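Local coordinates for putative exported protein (Bacteroides fragilis NCTC 9343, PDB 3IEE), which is of unknown function but is probably exported as a lipoprotein and folds into an almost wholly alpha-helical structure of long packed helices, at residues G35-M40 with Q145-I150; K42-N47 with G251-A256; L202-L207 with Q243-R248; K209-A214 with S235-F240. All blocks are in the same frame, centred on the assembly; numbering follows the deposited sequence.

Contact 1 of 4, residues G35-M40 with Q145-I150. With EDO (1,2-ethanediol), chain E.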
# COMPACT_ATOMS: atom_id res chain seq x y z
N GLY A 35 -5.77 5.68 -4.71
CA GLY A 35 -7.12 5.11 -4.80
C GLY A 35 -7.23 3.86 -5.65
O GLY A 35 -7.88 2.87 -5.29
N VAL A 36 -6.56 3.89 -6.79
CA VAL A 36 -6.56 2.79 -7.74
C VAL A 36 -5.90 1.56 -7.14
O VAL A 36 -6.41 0.43 -7.22
CB VAL A 36 -5.86 3.13 -9.08
CG1 VAL A 36 -5.64 1.86 -9.88
CG2 VAL A 36 -6.69 4.16 -9.91
N LEU A 37 -4.75 1.77 -6.51
CA LEU A 37 -4.04 0.63 -5.94
C LEU A 37 -4.72 0.05 -4.70
O LEU A 37 -4.62 -1.14 -4.39
CB LEU A 37 -2.61 1.09 -5.64
CG LEU A 37 -1.82 1.37 -6.93
CD1 LEU A 37 -0.52 2.11 -6.61
CD2 LEU A 37 -1.52 0.10 -7.72
N LYS A 38 -5.39 0.91 -3.95
CA LYS A 38 -6.26 0.48 -2.84
C LYS A 38 -7.33 -0.46 -3.36
O LYS A 38 -7.57 -1.50 -2.76
CB LYS A 38 -6.84 1.69 -2.10
CG LYS A 38 -7.85 1.34 -1.05
CD LYS A 38 -8.39 2.53 -0.33
CE LYS A 38 -9.45 2.10 0.69
NZ LYS A 38 -10.36 3.25 0.97
N ASP A 39 -7.93 -0.10 -4.49
CA ASP A 39 -9.03 -0.83 -5.09
C ASP A 39 -8.59 -2.12 -5.78
O ASP A 39 -9.31 -3.13 -5.72
CB ASP A 39 -9.70 0.06 -6.16
CG ASP A 39 -11.18 0.06 -6.10
OD1 ASP A 39 -11.72 -0.18 -5.00
OD2 ASP A 39 -11.82 0.32 -7.16
N MSE A 40 -7.45 -2.08 -6.47
CA MSE A 40 -6.94 -3.17 -7.31
C MSE A 40 -6.20 -4.26 -6.55
O MSE A 40 -6.17 -5.38 -7.03
CB MSE A 40 -6.02 -2.65 -8.41
CG MSE A 40 -6.74 -1.81 -9.43
SE MSE A 40 -8.08 -2.87 -10.43
CE MSE A 40 -9.71 -2.50 -9.41
N GLN A 145 3.59 -1.75 -4.63
CA GLN A 145 4.61 -1.06 -3.87
C GLN A 145 5.63 -0.39 -4.81
O GLN A 145 6.12 0.74 -4.51
CB GLN A 145 5.33 -1.98 -2.87
CG GLN A 145 6.32 -1.20 -1.96
CD GLN A 145 5.64 -0.09 -1.15
OE1 GLN A 145 4.66 -0.32 -0.45
NE2 GLN A 145 6.16 1.13 -1.28
N ASN A 146 5.99 -1.07 -5.92
CA ASN A 146 6.89 -0.50 -6.92
C ASN A 146 6.41 0.89 -7.40
O ASN A 146 7.20 1.81 -7.56
CB ASN A 146 7.02 -1.38 -8.16
CG ASN A 146 7.88 -2.61 -7.95
OD1 ASN A 146 8.53 -2.79 -6.91
ND2 ASN A 146 7.90 -3.47 -8.99
N ILE A 147 5.12 0.99 -7.66
CA ILE A 147 4.53 2.26 -8.14
C ILE A 147 4.74 3.37 -7.09
O ILE A 147 5.24 4.46 -7.43
CB ILE A 147 3.08 2.03 -8.54
CG1 ILE A 147 3.01 1.17 -9.82
CG2 ILE A 147 2.33 3.38 -8.76
CD1 ILE A 147 1.78 0.46 -9.99
N PHE A 148 4.42 3.08 -5.82
CA PHE A 148 4.65 4.06 -4.74
C PHE A 148 6.11 4.45 -4.67
O PHE A 148 6.46 5.64 -4.52
CB PHE A 148 4.11 3.54 -3.40
CG PHE A 148 2.63 3.46 -3.36
CD1 PHE A 148 1.84 4.57 -3.68
CD2 PHE A 148 1.97 2.28 -3.01
CE1 PHE A 148 0.42 4.49 -3.63
CE2 PHE A 148 0.58 2.21 -2.92
CZ PHE A 148 -0.20 3.32 -3.25
N ASP A 149 6.98 3.46 -4.77
CA ASP A 149 8.43 3.71 -4.70
C ASP A 149 8.93 4.63 -5.83
O ASP A 149 9.74 5.49 -5.60
CB ASP A 149 9.24 2.43 -4.76
CG ASP A 149 9.10 1.52 -3.50
OD1 ASP A 149 8.61 1.95 -2.44
OD2 ASP A 149 9.49 0.33 -3.64
N ILE A 150 8.42 4.41 -7.04
CA ILE A 150 8.72 5.26 -8.21
C ILE A 150 8.31 6.70 -7.96
O ILE A 150 9.08 7.66 -8.23
CB ILE A 150 8.04 4.68 -9.48
CG1 ILE A 150 8.72 3.36 -9.90
CG2 ILE A 150 8.05 5.70 -10.64
CD1 ILE A 150 7.88 2.48 -10.78
C1 EDO E . 8.40 -6.67 -8.67
O1 EDO E . 9.63 -6.06 -9.10
C2 EDO E . 7.56 -7.19 -9.83
O2 EDO E . 6.68 -8.24 -9.37
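L37 and F148 both turn CG to the position opposite their own carbonyl carbon (chi1 -68° and -69°), and this sends a leucine methyl and a phenyl ring into the gap between their helices from opposite directions. The meeting is a CH-pi contact. L37 CD1 lies 3.9 Å from the centroid of the F148 ring, on a line 25° from the ring normal, so the methyl sits over a face. It is nevertheless displaced toward the outer rim, since its nearest ring atom is F148 CZ at 3.6 Å.

The same methyl has a second neighbour in I147, whose CG2 methyl, on the branched CB, comes to 3.8 Å from L37 CD1. The other leucine branch is engaged too, with L37 CD2 standing 4.0 Å from I147 CD1. L37 thus touches both partners and contributes over half of the 152 Å² buried between the segments. The nearest backbones, at L37 and I147, keep their CA atoms 9.0 Å apart, a spacing bridged by side chains alone, for no hydrogen bond crosses here.

L37 also packs on L100 of helix 87-119, while Y30 and L34 extend the wall beside F148. On the flank of helix 123-162, N146 ND2 donates to O1 of an ethanediol molecule, a bond of 3.1 Å, and also to N96 OD1. With its residues mostly buried near the centre of the chain, this is aliphatic-aromatic core packing between sequence-distant helices running in roughly opposite directions, as in an all-alpha bundle.

Contact 2 of 4, residues K42-N47 with G251-A256. With EDO (1,2-ethanediol), chain C.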
# COMPACT_ATOMS: atom_id res chain seq x y z
N LYS A 42 -6.81 -5.17 -2.89
CA LYS A 42 -7.46 -5.14 -1.57
C LYS A 42 -6.91 -6.34 -0.80
O LYS A 42 -7.40 -7.44 -0.96
CB LYS A 42 -8.99 -5.24 -1.69
CG LYS A 42 -9.73 -4.08 -2.38
CD LYS A 42 -11.23 -4.41 -2.61
CE LYS A 42 -11.95 -3.37 -3.50
NZ LYS A 42 -13.27 -3.89 -4.01
N GLU A 43 -5.90 -6.11 0.05
CA GLU A 43 -5.12 -7.25 0.56
C GLU A 43 -5.98 -8.25 1.34
O GLU A 43 -5.79 -9.44 1.24
CB GLU A 43 -3.98 -6.78 1.45
CG GLU A 43 -2.89 -5.92 0.77
CD GLU A 43 -3.30 -4.48 0.41
OE1 GLU A 43 -4.35 -3.91 0.88
OE2 GLU A 43 -2.50 -3.91 -0.36
N LYS A 44 -6.91 -7.76 2.17
CA LYS A 44 -7.78 -8.70 2.89
C LYS A 44 -8.71 -9.53 1.97
O LYS A 44 -8.99 -10.71 2.29
CB LYS A 44 -8.53 -7.99 4.03
CG LYS A 44 -7.66 -7.91 5.33
CD LYS A 44 -8.32 -7.05 6.42
CE LYS A 44 -9.09 -7.84 7.44
NZ LYS A 44 -9.60 -6.89 8.48
N ASP A 45 -9.18 -8.94 0.86
CA ASP A 45 -9.99 -9.64 -0.13
C ASP A 45 -9.16 -10.70 -0.84
O ASP A 45 -9.61 -11.84 -1.03
CB ASP A 45 -10.61 -8.70 -1.17
CG ASP A 45 -11.73 -7.82 -0.59
OD1 ASP A 45 -12.01 -7.94 0.61
OD2 ASP A 45 -12.33 -7.03 -1.35
N VAL A 46 -7.92 -10.34 -1.20
CA VAL A 46 -7.05 -11.32 -1.80
C VAL A 46 -6.76 -12.49 -0.85
O VAL A 46 -6.83 -13.65 -1.26
CB VAL A 46 -5.74 -10.66 -2.30
CG1 VAL A 46 -4.76 -11.73 -2.85
CG2 VAL A 46 -6.06 -9.57 -3.37
N ASN A 47 -6.47 -12.19 0.43
CA ASN A 47 -6.31 -13.19 1.50
C ASN A 47 -7.54 -14.13 1.60
O ASN A 47 -7.39 -15.37 1.76
CB ASN A 47 -6.15 -12.51 2.86
CG ASN A 47 -4.79 -11.82 3.05
OD1 ASN A 47 -3.89 -11.98 2.23
ND2 ASN A 47 -4.66 -11.05 4.14
N GLY A 251 4.58 -15.38 15.54
CA GLY A 251 4.99 -16.29 14.45
C GLY A 251 4.02 -16.46 13.27
O GLY A 251 4.26 -17.28 12.35
N GLU A 252 2.90 -15.74 13.31
CA GLU A 252 1.86 -15.81 12.31
C GLU A 252 1.05 -14.52 12.25
O GLU A 252 0.78 -13.87 13.28
CB GLU A 252 0.91 -17.00 12.59
CG GLU A 252 0.12 -17.36 11.36
CD GLU A 252 -0.83 -18.54 11.54
OE1 GLU A 252 -0.54 -19.48 12.32
OE2 GLU A 252 -1.86 -18.56 10.82
N TYR A 253 0.63 -14.16 11.05
CA TYR A 253 -0.37 -13.13 10.81
C TYR A 253 -1.68 -13.40 11.58
O TYR A 253 -2.08 -14.57 11.73
CB TYR A 253 -0.71 -13.14 9.29
CG TYR A 253 -1.87 -12.23 8.93
CD1 TYR A 253 -1.66 -10.90 8.66
CD2 TYR A 253 -3.18 -12.70 8.94
CE1 TYR A 253 -2.69 -10.06 8.33
CE2 TYR A 253 -4.22 -11.85 8.64
CZ TYR A 253 -3.98 -10.55 8.34
OH TYR A 253 -5.00 -9.68 8.07
N SER A 254 -2.34 -12.35 12.08
CA SER A 254 -3.75 -12.48 12.45
C SER A 254 -4.50 -11.23 12.02
O SER A 254 -3.96 -10.13 11.98
CB SER A 254 -3.89 -12.77 13.95
OG SER A 254 -3.83 -11.58 14.73
N ASP A 255 -5.76 -11.40 11.63
CA ASP A 255 -6.59 -10.25 11.37
C ASP A 255 -6.67 -9.33 12.60
O ASP A 255 -6.74 -8.13 12.44
CB ASP A 255 -8.01 -10.71 10.97
CG ASP A 255 -8.13 -11.07 9.49
OD1 ASP A 255 -7.22 -10.80 8.67
OD2 ASP A 255 -9.20 -11.60 9.15
N ALA A 256 -6.63 -9.88 13.82
CA ALA A 256 -6.73 -9.02 15.03
C ALA A 256 -5.51 -8.07 15.08
O ALA A 256 -5.64 -6.89 15.47
CB ALA A 256 -6.78 -9.82 16.25
C1 EDO C . -2.53 -9.84 -0.60
O1 EDO C . -2.14 -10.01 0.79
C2 EDO C . -1.29 -9.66 -1.48
O2 EDO C . -1.65 -9.44 -2.86
O HOH W 1 -7.02 -11.70 6.00
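K44 and D255 meet through the lysine's aliphatic end, with K44 CE 3.7 Å from D255 OD1. The ammonium itself is farther away: K44 NZ to D255 OD1 measures 4.6 Å, beyond salt-bridge range, and NZ is instead paired with D259. A bend at chi3 (97°) carries the otherwise extended lysine chain past the carboxylate. Beside them N47 and Y253 approach from opposite directions, amide and ring planes 73° apart; N47 ND2 is 4.2 Å from Y253 OH, too far for a direct bond.

A water instead links N47 to D255. It accepts from N47 ND2 at 3.1 Å and donates to D255 OD1 at 2.8 Å, which makes it the polar link between the segments. D255 OD1 is also the acceptor for Y253 OH, a short bond of 2.6 Å that arrives nearly along the C-O axis and lies in the plane of the tyrosine ring. One carboxylate oxygen therefore holds both the phenol and the water, and the nearby lysine charge would probably favour its ionised form.

The next shell fixes these groups. N47 ND2 also donates to A190 O, and N47 OD1 receives O1 of an ethanediol at 3.0 Å. Y189 meets the Y253 ring and bonds S254 N, while S254 OG caps D257 N at the start of helix 255-268. The contact thus joins the first turn of helix 43-56 to the loop and first turn of helix 255-268, next to the end of helix 169-189 and the loop that follows it.

Contact 3 of 4, residues L202-L207 with Q243-R248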
# COMPACT_ATOMS: atom_id res chain seq x y z
N LEU A 202 12.69 -3.60 7.83
CA LEU A 202 13.39 -2.57 7.08
C LEU A 202 12.53 -1.32 7.02
O LEU A 202 13.00 -0.19 7.26
CB LEU A 202 13.65 -3.08 5.66
CG LEU A 202 14.58 -2.25 4.79
CD1 LEU A 202 15.96 -2.04 5.45
CD2 LEU A 202 14.73 -2.97 3.45
N LYS A 203 11.24 -1.50 6.74
CA LYS A 203 10.35 -0.35 6.65
C LYS A 203 10.10 0.30 8.03
O LYS A 203 9.94 1.52 8.11
CB LYS A 203 9.01 -0.72 6.01
CG LYS A 203 9.12 -1.15 4.55
CD LYS A 203 9.61 -0.05 3.63
CE LYS A 203 8.48 0.90 3.18
NZ LYS A 203 8.96 1.89 2.17
N VAL A 204 10.08 -0.50 9.10
CA VAL A 204 10.01 0.04 10.47
C VAL A 204 11.25 0.86 10.79
O VAL A 204 11.18 1.95 11.42
CB VAL A 204 9.79 -1.07 11.51
CG1 VAL A 204 10.00 -0.49 12.92
CG2 VAL A 204 8.41 -1.71 11.31
N ALA A 205 12.40 0.41 10.29
CA ALA A 205 13.63 1.18 10.48
C ALA A 205 13.57 2.49 9.69
O ALA A 205 14.05 3.52 10.16
CB ALA A 205 14.87 0.31 10.05
N GLU A 206 12.96 2.49 8.50
CA GLU A 206 12.77 3.75 7.74
C GLU A 206 11.85 4.68 8.50
O GLU A 206 12.11 5.90 8.61
CB GLU A 206 12.15 3.50 6.38
CG GLU A 206 13.07 2.81 5.40
CD GLU A 206 12.37 2.47 4.08
OE1 GLU A 206 11.24 3.00 3.79
OE2 GLU A 206 12.96 1.63 3.34
N LEU A 207 10.75 4.12 8.99
CA LEU A 207 9.79 4.91 9.76
C LEU A 207 10.47 5.53 10.98
O LEU A 207 10.24 6.70 11.33
CB LEU A 207 8.58 4.06 10.13
CG LEU A 207 7.43 4.83 10.82
CD1 LEU A 207 6.95 6.08 10.07
CD2 LEU A 207 6.29 3.85 11.09
N GLN A 243 4.11 -1.22 18.36
CA GLN A 243 3.13 -2.29 18.09
C GLN A 243 3.63 -3.20 16.96
O GLN A 243 3.48 -4.41 17.03
CB GLN A 243 1.78 -1.69 17.71
CG GLN A 243 0.99 -1.06 18.87
CD GLN A 243 -0.47 -0.76 18.44
OE1 GLN A 243 -0.83 -0.76 17.24
NE2 GLN A 243 -1.33 -0.56 19.43
N VAL A 244 4.22 -2.63 15.91
CA VAL A 244 4.67 -3.45 14.78
C VAL A 244 5.79 -4.34 15.29
O VAL A 244 5.82 -5.52 14.97
CB VAL A 244 5.15 -2.64 13.57
CG1 VAL A 244 5.79 -3.61 12.47
CG2 VAL A 244 4.01 -1.78 12.98
N LYS A 245 6.70 -3.78 16.08
CA LYS A 245 7.77 -4.60 16.67
C LYS A 245 7.26 -5.77 17.52
O LYS A 245 7.78 -6.89 17.42
CB LYS A 245 8.71 -3.72 17.47
CG LYS A 245 9.59 -2.91 16.57
CD LYS A 245 10.52 -2.11 17.41
CE LYS A 245 11.39 -1.24 16.57
NZ LYS A 245 11.85 -0.15 17.46
N LYS A 246 6.23 -5.54 18.32
CA LYS A 246 5.61 -6.60 19.13
C LYS A 246 4.94 -7.68 18.27
O LYS A 246 5.13 -8.89 18.50
CB LYS A 246 4.63 -5.97 20.09
CG LYS A 246 5.29 -5.19 21.18
CD LYS A 246 6.04 -6.01 22.25
CE LYS A 246 6.51 -5.07 23.39
NZ LYS A 246 7.20 -5.77 24.49
N VAL A 247 4.21 -7.26 17.25
CA VAL A 247 3.60 -8.18 16.28
C VAL A 247 4.67 -9.00 15.53
O VAL A 247 4.51 -10.19 15.31
CB VAL A 247 2.64 -7.40 15.32
CG1 VAL A 247 2.24 -8.24 14.10
CG2 VAL A 247 1.38 -6.98 16.11
N ARG A 248 5.78 -8.36 15.20
CA ARG A 248 6.90 -9.07 14.59
C ARG A 248 7.61 -10.11 15.47
O ARG A 248 8.40 -10.96 14.96
CB ARG A 248 7.92 -8.08 14.02
CG ARG A 248 7.52 -7.63 12.63
CD ARG A 248 7.80 -8.73 11.56
NE ARG A 248 9.21 -9.04 11.39
CZ ARG A 248 9.76 -10.26 11.34
NH1 ARG A 248 9.03 -11.36 11.42
NH2 ARG A 248 11.06 -10.34 11.13
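Between V204 and V244 no ring, amide or other flat group intervenes: the contact is made by methyls. The planar groups lie away from it. The E206 carboxylate receives K203 NZ at 3.0 Å, a salt bridge on helix 197-215 well clear of the facing segment, in which OE1 is met on its syn side and 22° out of the carboxylate plane. The R248 guanidinium, through NE, is paired with D201 on the facing helix and so adds an ionic tie beyond the valines.

At the centre, V204 CG2 and V244 CG1 are only 3.4 Å apart, closer than ordinary carbon-carbon contact, which marks this point as tightly packed. The two side chains run antiparallel, one alongside the other, and present different branches. V204 offers the methyl beside its backbone N; V244 (chi1 173°) offers the methyl that stands trans to N. The helices are correspondingly close, with CA atoms of V204 and V244 separated by 7.7 Å.

The other V204 methyl is used as well. The extended chain of K245 passes at a slant over the valine and touches it through CE, which lies 4.0 Å from V204 CG1. V204 also packs on I241, and V244 on I200 and on L261 of helix 255-268.

V204 takes about half of the 122 Å² buried here. The valine pair packs together helices 197-215 and 224-247, consecutive antiparallel helices that form an alpha-alpha hairpin.

Contact 4 of 4, residues K209-A214 with S235-F240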
# COMPACT_ATOMS: atom_id res chain seq x y z
N LYS A 209 13.72 6.30 11.33
CA LYS A 209 14.53 7.40 10.84
C LYS A 209 13.69 8.63 10.54
O LYS A 209 14.10 9.76 10.87
CB LYS A 209 15.30 7.00 9.58
CG LYS A 209 16.42 6.04 9.83
CD LYS A 209 17.01 5.50 8.48
CE LYS A 209 17.30 3.94 8.51
NZ LYS A 209 16.65 3.12 7.37
N GLN A 210 12.51 8.44 9.92
CA GLN A 210 11.62 9.57 9.66
C GLN A 210 11.18 10.22 10.97
O GLN A 210 11.11 11.46 11.12
CB GLN A 210 10.40 9.10 8.81
CG GLN A 210 10.85 8.68 7.40
CD GLN A 210 9.91 7.81 6.67
OE1 GLN A 210 8.77 7.59 7.07
NE2 GLN A 210 10.43 7.25 5.57
N LEU A 211 10.83 9.39 11.95
CA LEU A 211 10.37 9.91 13.24
C LEU A 211 11.50 10.68 13.95
O LEU A 211 11.26 11.77 14.46
CB LEU A 211 9.82 8.80 14.12
CG LEU A 211 9.35 9.19 15.50
CD1 LEU A 211 8.32 10.31 15.43
CD2 LEU A 211 8.78 7.95 16.24
N ASP A 212 12.72 10.14 13.94
CA ASP A 212 13.94 10.85 14.46
C ASP A 212 14.11 12.21 13.77
O ASP A 212 14.35 13.20 14.39
CB ASP A 212 15.22 10.00 14.26
CG ASP A 212 15.31 8.76 15.17
OD1 ASP A 212 14.63 8.69 16.19
OD2 ASP A 212 16.13 7.86 14.85
N ALA A 213 13.92 12.25 12.44
CA ALA A 213 14.02 13.52 11.72
C ALA A 213 12.96 14.51 12.17
O ALA A 213 13.23 15.72 12.41
CB ALA A 213 13.94 13.32 10.23
N ALA A 214 11.74 14.01 12.34
CA ALA A 214 10.57 14.81 12.79
C ALA A 214 10.82 15.39 14.14
O ALA A 214 10.51 16.58 14.40
CB ALA A 214 9.33 13.95 12.83
N SER A 235 3.59 11.10 18.55
CA SER A 235 3.39 10.14 19.65
C SER A 235 2.71 8.87 19.16
O SER A 235 3.10 7.74 19.53
CB SER A 235 2.62 10.81 20.80
OG SER A 235 2.47 9.93 21.90
N GLN A 236 1.75 9.04 18.27
CA GLN A 236 1.03 7.90 17.70
C GLN A 236 1.88 7.07 16.74
O GLN A 236 1.74 5.83 16.65
CB GLN A 236 -0.23 8.40 17.04
CG GLN A 236 -1.15 8.88 18.11
CD GLN A 236 -2.43 9.41 17.56
OE1 GLN A 236 -3.11 8.70 16.82
NE2 GLN A 236 -2.79 10.64 17.93
N VAL A 237 2.75 7.74 16.01
CA VAL A 237 3.70 7.03 15.16
C VAL A 237 4.61 6.15 16.01
O VAL A 237 4.85 4.99 15.70
CB VAL A 237 4.54 7.98 14.28
CG1 VAL A 237 5.62 7.17 13.54
CG2 VAL A 237 3.62 8.81 13.36
N GLU A 238 5.10 6.69 17.10
CA GLU A 238 5.93 5.94 18.01
C GLU A 238 5.18 4.71 18.58
O GLU A 238 5.74 3.60 18.63
CB GLU A 238 6.46 6.87 19.07
CG GLU A 238 7.44 6.17 20.01
CD GLU A 238 8.43 7.08 20.68
OE1 GLU A 238 8.55 8.25 20.31
OE2 GLU A 238 9.11 6.59 21.61
N THR A 239 3.93 4.90 18.96
CA THR A 239 3.09 3.77 19.40
C THR A 239 2.95 2.71 18.32
O THR A 239 3.01 1.49 18.58
CB THR A 239 1.70 4.31 19.79
OG1 THR A 239 1.89 5.18 20.91
CG2 THR A 239 0.68 3.21 20.13
N PHE A 240 2.77 3.17 17.10
CA PHE A 240 2.65 2.27 15.95
C PHE A 240 3.93 1.44 15.74
O PHE A 240 3.88 0.22 15.56
CB PHE A 240 2.32 3.08 14.71
CG PHE A 240 2.20 2.27 13.47
CD1 PHE A 240 3.30 2.05 12.62
CD2 PHE A 240 0.98 1.78 13.09
CE1 PHE A 240 3.16 1.30 11.41
CE2 PHE A 240 0.84 1.05 11.93
CZ PHE A 240 1.90 0.83 11.08
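L211 meets V237 and E238 and supplies more than half of the 128 Å² buried by this contact. Its CG stands trans to the backbone N (chi1 178°), which directs the side chain toward the facing helix, and the touching is done by one branch, CD2. That methyl is 3.8 Å from E238 CB and 3.9 Å from E238 CA, so it rests on the very base of the glutamate, against the helix surface itself.

V237 shares the same methyl more loosely: L211 CD2 to V237 CG1 is 4.2 Å, a light apolar contact. CD2 is therefore flanked by two successive residues of helix 224-247. The close backbone spacing agrees with this, the CA atoms of L211 and V237 being 7.5 Å apart.

E238 crosses the leucine at about a right angle. Its CG likewise lies trans to the backbone N (chi1 -175°) and the chain stays extended beyond it (chi2 155°); its OE1 comes to 4.1 Å from L211 CD2 without any polar partner in the opposing segment. That oxygen instead forms a salt bridge with K215, just past the 209-214 segment, while OE2 has a long, weak ion pair with K242. The glutamate thus combines two roles, with aliphatic carbon against the leucine and charge bound at the border.

Around the core of the contact, L234 and I241 add further apolar contacts to L211. Here the packing of L211, with the pairing of E238 to K215 outside the two segments, joins the antiparallel arms of a helical hairpin, part of an all-alpha bundle.

Overall arrangement
Helix 17-40 leads from the N terminus into contact 1, which closes a largely helical loop of 104 residues when helix 123-162 returns beside it. Contact 2 starts just after the first segment of contact 1 but finds its partner only at 251-256, so the two loops cross; it joins the DUF6845 range to the C-terminal DUF3829-like range. Within its long loop lie contacts 3 and 4, both between helices 197-215 and 224-247, with contact 4 nested in contact 3. Their centres are 11 Å apart and L207 bridges them, packing on V237 and F240. Contact 1, in series with both, has its centre 21 Å and 23 Å from theirs.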